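Halogenase (Chondromyces crocatus, PDB 3E1T) probably catalyses the FAD-dependent chlorination step in biosynthesis of the myxobacterial natural product chondrochloren. Local coordinates at residues A[44-49]-A[229-234]; A[163-168]-A[328-333]; A[297-302]-A[324-329]. All blocks are in the same frame, centred on the assembly; numbering follows the deposited sequence.

Interaction 1 of 3, residues A[44-49]-A[229-234]. With FAD (flavin-adenine dinucleotide), chain C.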
loop_
_atom_site.group_PDB
_atom_site.type_symbol
_atom_site.label_atom_id
_atom_site.label_comp_id
_atom_site.label_asym_id
_atom_site.label_seq_id
_atom_site.Cartn_x
_atom_site.Cartn_y
_atom_site.Cartn_z
ATOM N N HIS A 44 4.099 11.283 11.651
ATOM C CA HIS A 44 4.895 10.468 10.734
ATOM C C HIS A 44 4.236 9.137 10.422
ATOM O O HIS A 44 3.731 8.457 11.312
ATOM C CB HIS A 44 6.292 10.186 11.291
ATOM C CG HIS A 44 7.094 9.245 10.442
ATOM N ND1 HIS A 44 7.123 7.884 10.657
ATOM C CD2 HIS A 44 7.879 9.470 9.359
ATOM C CE1 HIS A 44 7.898 7.311 9.754
ATOM N NE2 HIS A 44 8.369 8.253 8.954
ATOM N N GLN A 45 4.273 8.774 9.149
ATOM C CA GLN A 45 3.912 7.441 8.695
ATOM C C GLN A 45 4.763 7.112 7.448
ATOM O O GLN A 45 5.098 8.004 6.662
ATOM C CB GLN A 45 2.389 7.378 8.435
ATOM C CG GLN A 45 1.803 6.102 7.805
ATOM C CD GLN A 45 2.127 4.789 8.515
ATOM O OE1 GLN A 45 3.196 4.600 9.081
ATOM N NE2 GLN A 45 1.201 3.853 8.433
ATOM N N ILE A 46 5.152 5.846 7.305
ATOM C CA ILE A 46 5.864 5.374 6.107
ATOM C C ILE A 46 4.862 5.229 4.955
ATOM O O ILE A 46 3.682 5.053 5.196
ATOM C CB ILE A 46 6.622 4.032 6.380
ATOM C CG1 ILE A 46 7.608 3.698 5.245
ATOM C CG2 ILE A 46 5.639 2.869 6.602
ATOM C CD1 ILE A 46 8.730 4.744 5.057
ATOM N N GLY A 47 5.328 5.311 3.710
ATOM C CA GLY A 47 4.451 5.188 2.553
ATOM C C GLY A 47 4.408 6.466 1.731
ATOM O O GLY A 47 3.348 7.074 1.576
ATOM N N GLU A 48 5.557 6.815 1.150
ATOM C CA GLU A 48 5.842 8.155 0.628
ATOM C C GLU A 48 5.750 8.295 -0.893
ATOM O O GLU A 48 5.420 9.366 -1.410
ATOM C CB GLU A 48 7.226 8.574 1.124
ATOM C CG GLU A 48 7.276 8.734 2.656
ATOM C CD GLU A 48 8.586 8.312 3.278
ATOM O OE1 GLU A 48 8.897 8.798 4.387
ATOM O OE2 GLU A 48 9.305 7.477 2.692
ATOM N N SER A 49 5.999 7.211 -1.611
ATOM C CA SER A 49 5.997 7.245 -3.068
ATOM C C SER A 49 4.614 6.928 -3.638
ATOM O O SER A 49 4.060 5.849 -3.405
ATOM C CB SER A 49 7.062 6.283 -3.619
ATOM O OG SER A 49 7.435 6.638 -4.943
ATOM N N LEU A 229 16.213 16.053 1.710
ATOM C CA LEU A 229 15.771 14.875 2.467
ATOM C C LEU A 229 15.474 13.655 1.603
ATOM O O LEU A 229 14.790 13.757 0.575
ATOM C CB LEU A 229 14.585 15.220 3.384
ATOM C CG LEU A 229 14.178 14.214 4.474
ATOM C CD1 LEU A 229 15.322 13.884 5.457
ATOM C CD2 LEU A 229 12.963 14.739 5.218
ATOM N N THR A 230 16.023 12.510 2.025
ATOM C CA THR A 230 15.778 11.218 1.378
ATOM C C THR A 230 15.358 10.119 2.367
ATOM O O THR A 230 16.009 9.902 3.402
ATOM C CB THR A 230 16.995 10.721 0.556
ATOM O OG1 THR A 230 17.510 11.791 -0.248
ATOM C CG2 THR A 230 16.581 9.566 -0.371
ATOM N N SER A 231 14.262 9.439 2.027
ATOM C CA SER A 231 13.815 8.228 2.729
ATOM C C SER A 231 14.573 7.034 2.179
ATOM O O SER A 231 14.639 6.853 0.971
ATOM C CB SER A 231 12.315 8.021 2.511
ATOM O OG SER A 231 11.906 6.738 2.952
ATOM N N VAL A 232 15.152 6.226 3.054
ATOM C CA VAL A 232 15.987 5.111 2.620
ATOM C C VAL A 232 15.697 3.877 3.462
ATOM O O VAL A 232 15.823 3.899 4.698
ATOM C CB VAL A 232 17.511 5.435 2.679
ATOM C CG1 VAL A 232 18.330 4.251 2.143
ATOM C CG2 VAL A 232 17.845 6.706 1.865
ATOM N N GLY A 233 15.331 2.794 2.789
ATOM C CA GLY A 233 14.931 1.584 3.489
ATOM C C GLY A 233 15.468 0.330 2.855
ATOM O O GLY A 233 15.510 0.224 1.623
ATOM N N ALA A 234 15.898 -0.600 3.703
ATOM C CA ALA A 234 16.318 -1.934 3.277
ATOM C C ALA A 234 15.188 -2.919 3.578
ATOM O O ALA A 234 14.651 -2.947 4.699
ATOM C CB ALA A 234 17.579 -2.340 3.994
HETATM P PA FAD C . -2.555 4.315 7.718
HETATM O O1A FAD C . -1.789 5.253 6.822
HETATM O O2A FAD C . -1.716 3.403 8.543
HETATM O O5B FAD C . -3.450 5.226 8.707
HETATM C C5B FAD C . -4.342 4.644 9.645
HETATM C C4B FAD C . -4.671 5.667 10.736
HETATM O O4B FAD C . -5.466 5.086 11.750
HETATM C C3B FAD C . -3.404 6.174 11.415
HETATM O O3B FAD C . -3.401 7.581 11.328
HETATM C C2B FAD C . -3.526 5.738 12.861
HETATM O O2B FAD C . -3.082 6.756 13.713
HETATM C C1B FAD C . -5.018 5.510 13.013
HETATM N N9A FAD C . -5.409 4.498 14.012
HETATM C C8A FAD C . -4.802 3.308 14.323
HETATM N N7A FAD C . -5.537 2.705 15.286
HETATM C C5A FAD C . -6.607 3.481 15.582
HETATM C C6A FAD C . -7.671 3.360 16.490
HETATM N N6A FAD C . -7.716 2.369 17.388
HETATM N N1A FAD C . -8.618 4.356 16.541
HETATM C C2A FAD C . -8.520 5.472 15.750
HETATM N N3A FAD C . -7.463 5.585 14.873
HETATM C C4A FAD C . -6.531 4.609 14.785
HETATM N N1 FAD C . 2.721 2.919 0.097
HETATM C C2 FAD C . 2.869 3.774 -0.960
HETATM O O2 FAD C . 1.854 4.176 -1.524
HETATM N N3 FAD C . 4.139 4.143 -1.367
HETATM C C4 FAD C . 5.266 3.666 -0.705
HETATM O O4 FAD C . 6.398 4.009 -1.051
HETATM C C4X FAD C . 5.112 2.786 0.359
HETATM N N5 FAD C . 6.206 2.291 1.043
HETATM C C5X FAD C . 6.024 1.425 2.104
HETATM C C6 FAD C . 7.124 0.909 2.797
HETATM C C7 FAD C . 6.926 0.029 3.873
HETATM C C7M FAD C . 8.113 -0.684 4.458
HETATM C C8 FAD C . 5.631 -0.341 4.255
HETATM C C8M FAD C . 5.380 -1.436 5.266
HETATM C C9 FAD C . 4.542 0.186 3.567
HETATM C C9A FAD C . 4.728 1.064 2.493
HETATM N N10 FAD C . 3.627 1.576 1.832
HETATM C C10 FAD C . 3.815 2.426 0.763
HETATM C "C1'" FAD C . 2.220 1.278 2.320
HETATM C "C2'" FAD C . 1.559 2.433 3.081
HETATM O "O2'" FAD C . 2.289 2.641 4.273
HETATM C "C3'" FAD C . 0.103 2.097 3.439
HETATM O "O3'" FAD C . -0.498 1.323 2.424
HETATM C "C4'" FAD C . -0.810 3.307 3.633
HETATM O "O4'" FAD C . -0.327 4.095 4.697
HETATM C "C5'" FAD C . -2.224 2.825 3.959
HETATM O "O5'" FAD C . -2.984 3.894 4.453
HETATM P P FAD C . -4.206 3.650 5.466
HETATM O O1P FAD C . -5.129 4.849 5.410
HETATM O O2P FAD C . -4.955 2.408 5.101
HETATM O O3P FAD C . -3.537 3.385 6.881
#

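Interaction 2 of 3, residues A[163-168]-A[328-333]. With FAD (flavin-adenine dinucleotide), chain C.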
loop_
_atom_site.group_PDB
_atom_site.type_symbol
_atom_site.label_atom_id
_atom_site.label_comp_id
_atom_site.label_asym_id
_atom_site.label_seq_id
_atom_site.Cartn_x
_atom_site.Cartn_y
_atom_site.Cartn_z
ATOM N N PHE A 163 -23.204 2.569 9.155
ATOM C CA PHE A 163 -21.995 1.937 8.621
ATOM C C PHE A 163 -20.781 2.291 9.450
ATOM O O PHE A 163 -20.592 3.448 9.804
ATOM C CB PHE A 163 -21.734 2.383 7.190
ATOM C CG PHE A 163 -22.835 2.061 6.241
ATOM C CD1 PHE A 163 -23.012 0.773 5.774
ATOM C CD2 PHE A 163 -23.685 3.063 5.792
ATOM C CE1 PHE A 163 -24.037 0.482 4.876
ATOM C CE2 PHE A 163 -24.702 2.781 4.894
ATOM C CZ PHE A 163 -24.880 1.488 4.435
ATOM N N ILE A 164 -19.966 1.284 9.755
ATOM C CA ILE A 164 -18.699 1.471 10.467
ATOM C C ILE A 164 -17.591 0.946 9.550
ATOM O O ILE A 164 -17.701 -0.169 9.045
ATOM C CB ILE A 164 -18.645 0.673 11.804
ATOM C CG1 ILE A 164 -19.943 0.828 12.618
ATOM C CG2 ILE A 164 -17.399 1.068 12.634
ATOM C CD1 ILE A 164 -20.204 2.222 13.150
ATOM N N VAL A 165 -16.555 1.751 9.316
ATOM C CA VAL A 165 -15.431 1.321 8.473
ATOM C C VAL A 165 -14.080 1.413 9.188
ATOM O O VAL A 165 -13.728 2.461 9.714
ATOM C CB VAL A 165 -15.366 2.097 7.141
ATOM C CG1 VAL A 165 -14.127 1.667 6.335
ATOM C CG2 VAL A 165 -16.656 1.868 6.313
ATOM N N ASP A 166 -13.350 0.298 9.202
ATOM C CA ASP A 166 -11.992 0.241 9.731
ATOM C C ASP A 166 -11.013 0.693 8.651
ATOM O O ASP A 166 -10.816 0.009 7.638
ATOM C CB ASP A 166 -11.670 -1.180 10.204
ATOM C CG ASP A 166 -10.319 -1.292 10.897
ATOM O OD1 ASP A 166 -9.672 -0.265 11.228
ATOM O OD2 ASP A 166 -9.899 -2.435 11.124
ATOM N N ALA A 167 -10.438 1.874 8.865
ATOM C CA ALA A 167 -9.372 2.404 8.035
ATOM C C ALA A 167 -8.211 2.669 8.966
ATOM O O ALA A 167 -7.484 3.636 8.796
ATOM C CB ALA A 167 -9.805 3.700 7.360
ATOM N N SER A 168 -8.049 1.826 9.975
ATOM C CA SER A 168 -7.067 2.138 11.014
ATOM C C SER A 168 -5.697 1.499 10.773
ATOM O O SER A 168 -4.864 1.422 11.685
ATOM C CB SER A 168 -7.629 1.819 12.398
ATOM O OG SER A 168 -7.866 0.439 12.561
ATOM N N ARG A 328 -18.677 4.538 -2.561
ATOM C CA ARG A 328 -19.735 4.260 -3.535
ATOM C C ARG A 328 -20.791 3.303 -3.027
ATOM O O ARG A 328 -21.981 3.462 -3.341
ATOM C CB ARG A 328 -19.168 3.710 -4.841
ATOM C CG ARG A 328 -18.496 4.753 -5.686
ATOM C CD ARG A 328 -17.955 4.160 -6.957
ATOM N NE ARG A 328 -17.215 5.186 -7.687
ATOM C CZ ARG A 328 -16.338 4.944 -8.650
ATOM N NH1 ARG A 328 -16.067 3.696 -9.018
ATOM N NH2 ARG A 328 -15.724 5.958 -9.234
ATOM N N ALA A 329 -20.371 2.298 -2.265
ATOM C CA ALA A 329 -21.334 1.376 -1.668
ATOM C C ALA A 329 -22.208 2.139 -0.674
ATOM O O ALA A 329 -23.440 2.035 -0.721
ATOM C CB ALA A 329 -20.636 0.192 -1.000
ATOM N N ILE A 330 -21.562 2.931 0.183
ATOM C CA ILE A 330 -22.245 3.713 1.210
ATOM C C ILE A 330 -23.159 4.811 0.627
ATOM O O ILE A 330 -24.294 4.956 1.076
ATOM C CB ILE A 330 -21.249 4.321 2.217
ATOM C CG1 ILE A 330 -20.580 3.210 3.032
ATOM C CG2 ILE A 330 -21.954 5.312 3.152
ATOM C CD1 ILE A 330 -19.441 3.682 3.903
ATOM N N ASN A 331 -22.665 5.559 -0.361
ATOM C CA ASN A 331 -23.453 6.614 -1.023
ATOM C C ASN A 331 -24.640 6.062 -1.809
ATOM O O ASN A 331 -25.663 6.737 -1.943
ATOM C CB ASN A 331 -22.579 7.479 -1.941
ATOM C CG ASN A 331 -21.657 8.406 -1.176
ATOM O OD1 ASN A 331 -21.894 8.719 0.001
ATOM N ND2 ASN A 331 -20.597 8.869 -1.845
ATOM N N THR A 332 -24.509 4.836 -2.310
ATOM C CA THR A 332 -25.572 4.188 -3.079
ATOM C C THR A 332 -26.647 3.556 -2.183
ATOM O O THR A 332 -27.824 3.529 -2.537
ATOM C CB THR A 332 -25.001 3.136 -4.054
ATOM O OG1 THR A 332 -24.024 3.752 -4.903
ATOM C CG2 THR A 332 -26.093 2.546 -4.926
ATOM N N CYS A 333 -26.235 3.053 -1.024
ATOM C CA CYS A 333 -27.156 2.452 -0.059
ATOM C C CYS A 333 -27.898 3.507 0.767
ATOM O O CYS A 333 -29.072 3.334 1.091
ATOM C CB CYS A 333 -26.410 1.478 0.854
ATOM S SG CYS A 333 -25.863 -0.020 -0.002
HETATM P PA FAD C . -2.555 4.315 7.718
HETATM O O1A FAD C . -1.789 5.253 6.822
HETATM O O2A FAD C . -1.716 3.403 8.543
HETATM O O5B FAD C . -3.450 5.226 8.707
HETATM C C5B FAD C . -4.342 4.644 9.645
HETATM C C4B FAD C . -4.671 5.667 10.736
HETATM O O4B FAD C . -5.466 5.086 11.750
HETATM C C3B FAD C . -3.404 6.174 11.415
HETATM O O3B FAD C . -3.401 7.581 11.328
HETATM C C2B FAD C . -3.526 5.738 12.861
HETATM O O2B FAD C . -3.082 6.756 13.713
HETATM C C1B FAD C . -5.018 5.510 13.013
HETATM N N9A FAD C . -5.409 4.498 14.012
HETATM C C8A FAD C . -4.802 3.308 14.323
HETATM N N7A FAD C . -5.537 2.705 15.286
HETATM C C5A FAD C . -6.607 3.481 15.582
HETATM C C6A FAD C . -7.671 3.360 16.490
HETATM N N6A FAD C . -7.716 2.369 17.388
HETATM N N1A FAD C . -8.618 4.356 16.541
HETATM C C2A FAD C . -8.520 5.472 15.750
HETATM N N3A FAD C . -7.463 5.585 14.873
HETATM C C4A FAD C . -6.531 4.609 14.785
HETATM N N1 FAD C . 2.721 2.919 0.097
HETATM C C2 FAD C . 2.869 3.774 -0.960
HETATM O O2 FAD C . 1.854 4.176 -1.524
HETATM N N3 FAD C . 4.139 4.143 -1.367
HETATM C C4 FAD C . 5.266 3.666 -0.705
HETATM O O4 FAD C . 6.398 4.009 -1.051
HETATM C C4X FAD C . 5.112 2.786 0.359
HETATM N N5 FAD C . 6.206 2.291 1.043
HETATM C C5X FAD C . 6.024 1.425 2.104
HETATM C C6 FAD C . 7.124 0.909 2.797
HETATM C C7 FAD C . 6.926 0.029 3.873
HETATM C C7M FAD C . 8.113 -0.684 4.458
HETATM C C8 FAD C . 5.631 -0.341 4.255
HETATM C C8M FAD C . 5.380 -1.436 5.266
HETATM C C9 FAD C . 4.542 0.186 3.567
HETATM C C9A FAD C . 4.728 1.064 2.493
HETATM N N10 FAD C . 3.627 1.576 1.832
HETATM C C10 FAD C . 3.815 2.426 0.763
HETATM C "C1'" FAD C . 2.220 1.278 2.320
HETATM C "C2'" FAD C . 1.559 2.433 3.081
HETATM O "O2'" FAD C . 2.289 2.641 4.273
HETATM C "C3'" FAD C . 0.103 2.097 3.439
HETATM O "O3'" FAD C . -0.498 1.323 2.424
HETATM C "C4'" FAD C . -0.810 3.307 3.633
HETATM O "O4'" FAD C . -0.327 4.095 4.697
HETATM C "C5'" FAD C . -2.224 2.825 3.959
HETATM O "O5'" FAD C . -2.984 3.894 4.453
HETATM P P FAD C . -4.206 3.650 5.466
HETATM O O1P FAD C . -5.129 4.849 5.410
HETATM O O2P FAD C . -4.955 2.408 5.101
HETATM O O3P FAD C . -3.537 3.385 6.881
#

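Interaction 3 of 3, residues A[297-302]-A[324-329]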
loop_
_atom_site.group_PDB
_atom_site.type_symbol
_atom_site.label_atom_id
_atom_site.label_comp_id
_atom_site.label_asym_id
_atom_site.label_seq_id
_atom_site.Cartn_x
_atom_site.Cartn_y
_atom_site.Cartn_z
ATOM N N GLY A 297 -22.874 -3.976 7.935
ATOM C CA GLY A 297 -22.642 -2.663 8.518
ATOM C C GLY A 297 -21.186 -2.293 8.757
ATOM O O GLY A 297 -20.907 -1.204 9.243
ATOM N N MET A 298 -20.252 -3.188 8.441
ATOM C CA MET A 298 -18.829 -2.893 8.632
ATOM C C MET A 298 -18.034 -3.244 7.386
ATOM O O MET A 298 -18.400 -4.164 6.653
ATOM C CB MET A 298 -18.265 -3.623 9.856
ATOM C CG MET A 298 -16.865 -3.173 10.305
ATOM S SD MET A 298 -16.437 -4.017 11.817
ATOM C CE MET A 298 -14.674 -3.679 12.037
ATOM N N ALA A 299 -16.961 -2.494 7.144
ATOM C CA ALA A 299 -16.025 -2.772 6.046
ATOM C C ALA A 299 -14.589 -2.466 6.463
ATOM O O ALA A 299 -14.364 -1.716 7.417
ATOM C CB ALA A 299 -16.387 -1.982 4.832
ATOM N N LEU A 300 -13.620 -3.047 5.748
ATOM C CA LEU A 300 -12.203 -2.761 5.985
ATOM C C LEU A 300 -11.633 -2.115 4.731
ATOM O O LEU A 300 -11.885 -2.566 3.602
ATOM C CB LEU A 300 -11.407 -4.033 6.331
ATOM C CG LEU A 300 -11.949 -5.047 7.346
ATOM C CD1 LEU A 300 -11.211 -6.401 7.260
ATOM C CD2 LEU A 300 -11.891 -4.486 8.769
ATOM N N VAL A 301 -10.876 -1.046 4.922
ATOM C CA VAL A 301 -10.218 -0.393 3.778
ATOM C C VAL A 301 -8.743 -0.223 4.076
ATOM O O VAL A 301 -8.341 -0.138 5.246
ATOM C CB VAL A 301 -10.859 0.987 3.388
ATOM C CG1 VAL A 301 -12.325 0.851 3.009
ATOM C CG2 VAL A 301 -10.706 1.972 4.473
ATOM N N GLY A 302 -7.937 -0.184 3.018
ATOM C CA GLY A 302 -6.519 0.086 3.149
ATOM C C GLY A 302 -5.779 -1.024 3.859
ATOM O O GLY A 302 -6.133 -2.187 3.714
ATOM N N LEU A 324 -12.710 4.869 -2.155
ATOM C CA LEU A 324 -13.687 5.159 -3.218
ATOM C C LEU A 324 -14.751 4.086 -3.424
ATOM O O LEU A 324 -15.923 4.403 -3.648
ATOM C CB LEU A 324 -12.971 5.394 -4.549
ATOM C CG LEU A 324 -13.779 5.685 -5.820
ATOM C CD1 LEU A 324 -14.443 7.068 -5.773
ATOM C CD2 LEU A 324 -12.860 5.575 -7.029
ATOM N N LEU A 325 -14.334 2.823 -3.412
ATOM C CA LEU A 325 -15.238 1.700 -3.607
ATOM C C LEU A 325 -16.213 1.567 -2.441
ATOM O O LEU A 325 -17.388 1.235 -2.628
ATOM C CB LEU A 325 -14.442 0.397 -3.757
ATOM C CG LEU A 325 -13.562 0.235 -5.000
ATOM C CD1 LEU A 325 -12.750 -1.043 -4.875
ATOM C CD2 LEU A 325 -14.416 0.218 -6.244
ATOM N N VAL A 326 -15.716 1.791 -1.234
ATOM C CA VAL A 326 -16.579 1.709 -0.057
ATOM C C VAL A 326 -17.500 2.928 -0.049
ATOM O O VAL A 326 -18.696 2.792 0.191
ATOM C CB VAL A 326 -15.775 1.572 1.252
ATOM C CG1 VAL A 326 -16.658 1.844 2.473
ATOM C CG2 VAL A 326 -15.216 0.189 1.358
ATOM N N ALA A 327 -16.945 4.094 -0.374
ATOM C CA ALA A 327 -17.730 5.341 -0.468
ATOM C C ALA A 327 -18.904 5.181 -1.411
ATOM O O ALA A 327 -20.000 5.627 -1.092
ATOM C CB ALA A 327 -16.861 6.498 -0.902
ATOM N N ARG A 328 -18.677 4.538 -2.561
ATOM C CA ARG A 328 -19.735 4.260 -3.535
ATOM C C ARG A 328 -20.791 3.303 -3.027
ATOM O O ARG A 328 -21.981 3.462 -3.341
ATOM C CB ARG A 328 -19.168 3.710 -4.841
ATOM C CG ARG A 328 -18.496 4.753 -5.686
ATOM C CD ARG A 328 -17.955 4.160 -6.957
ATOM N NE ARG A 328 -17.215 5.186 -7.687
ATOM C CZ ARG A 328 -16.338 4.944 -8.650
ATOM N NH1 ARG A 328 -16.067 3.696 -9.018
ATOM N NH2 ARG A 328 -15.724 5.958 -9.234
ATOM N N ALA A 329 -20.371 2.298 -2.265
ATOM C CA ALA A 329 -21.334 1.376 -1.668
ATOM C C ALA A 329 -22.208 2.139 -0.674
ATOM O O ALA A 329 -23.440 2.035 -0.721
ATOM C CB ALA A 329 -20.636 0.192 -1.000
#

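Interaction 1 of 3, residues A[44-49]-A[229-234]
The carboxylate of Glu48 meets the hydroxyl of Ser231, which donates to the syn lone pair of OE2, with OG and OE2 2.7 Å apart. A second flat group, the flavin ring, is covered on one face by the same loop: Gly47 CA stands over FAD C4X at 3.3 Å, and Ile46 CG1 lies above FAD C6 at 3.7 Å on the same side. At the pyrimidine end Ser49 O takes a nearly straight bond from FAD N3 (2.7 Å, 167°), while Ser49 N donates a longer bond to FAD O4. Glycine suits position 47 because a CB would strike the ribityl O2' and the preceding carbonyl. Further along the cofactor, Ile46 O accepts from FAD O2'.

Glu48 keeps CG beside its backbone N (chi1 -65°) and bends at chi2, which carries OE2 to the hydroxyl of Ser231. Both its oxygens are held, OE1 by Tyr195 and OE2 by Ser231, whose hydroxyl also pairs with Trp221. Such a buried carboxylate probably relies on these donors in place of water.

The loop 44-49, between strand 33-36 and helix 52-61, is thereby tied to strand 229-237, which runs antiparallel to its sheet neighbours 189-197 and 218-224.

Interaction 2 of 3, residues A[163-168]-A[328-333]
Phe163 and Ile330 make the main contact, a CH-pi interaction: CG1 of Ile330 lies over one face of the ring, 4.3 Å from its centroid and 18° off the ring normal, offset toward the rim. The ring is brought under the helix by a chi1 of -60°, with CG beside the backbone N.

Plain apolar packing surrounds this pair. Ile330 CG2 touches Phe163 CD2 at 3.9 Å, Cys333 CB comes obliquely to Phe163 CZ at the same distance, and the far end of the isoleucine, CD1, reaches Val165 CG2 at 4.1 Å. A branched residue suits position 330 because its arms serve both Phe163 and Val165. With an alanine at Phe163, Ile330 CG1 would probably lose the ring face beneath it and Cys333 CB its neighbour at CZ, opening a gap under the helix.

Within the segments, Ser168 N donates to Asp166 OD1, an Asx turn ending the strand, and Arg328 O accepts from both N and OG1 of Thr332; Asp166 OD2 is also bonded to Thr172.

Strand 163-166 and helix 328-333 run antiparallel (175°) with axes 10.9 Å apart, and Ala167 and Ser168 continue to the cofactor, an arrangement characteristic of the Rossmann-type FAD-binding domain of flavoproteins.

Interaction 3 of 3, residues A[297-302]-A[324-329]
Val301 and Val326 press together more closely than methyl groups usually do: CG1 of Val301 lies 3.4 Å from CG2 of Val326 and 3.9 Å from its CB. The two side chains cross at a slant, and the closest touch is between one branch of each. On the helix, a chi1 of 166° leaves CG2 of Val326 beside the backbone N and aims it at the strand side; on Val301, the touching CG1 is likewise the branch beside the backbone N (chi1 -60°). Compact, beta-branched valines suit this spot, since a pair of methyls already this tight is probably too close for a longer side chain. Val165, Leu22 and Phe347 also lie against Val326, all of them apolar.

Contact slackens two residues earlier on the strand. Ala299 points the same way, but its CB stops 4.3 Å from Val326 CG2, a looser touch than the valine pair makes; its small size instead goes with a place beside Val165 in the neighbouring strand.

Strand 298-300 is an outermost strand of the five-stranded parallel sheet of the Rossmann-type domain, and helix 315-333 packs on that sheet. Past the strand, Gly302 touches FAD and opens a Gly-Asp sequence like the one that meets the cofactor's ribityl chain in related flavoproteins. Its phi of 68° is readily adopted by a residue without CB, and its N is hydrogen-bonded to Ser322 OG on the helix.

Leu324 and Arg328, on another side of the helix, are partly exposed and take no part in the strand contact. There the guanidinium of Arg328 has Leu324 CG over one face, 3.8 Å above the plane. The same group makes a cation-pi interaction with Trp502, while its NE bonds to Gly499 O.

Interactions 2 and 3 are parts of one layer of packing: their centres lie 4 Å apart, they share Arg328 and Ala329 of helix 315-333, and their strands are neighbours in the parallel sheet, joined by probable hydrogen bonds from Ile164 N to Gly297 O (2.7 Å) and from Asp166 N to Ala299 O (2.9 Å). Interaction 1 stands apart, its centre about 29 Å from that of interaction 2 and about 27 Å from that of interaction 3, on the other side of the chain's centre. FAD bridges this span: 44-49 holds the flavin and ribityl parts, 163-168 borders the adenosine, and Gly302 of interaction 3 also touches the cofactor.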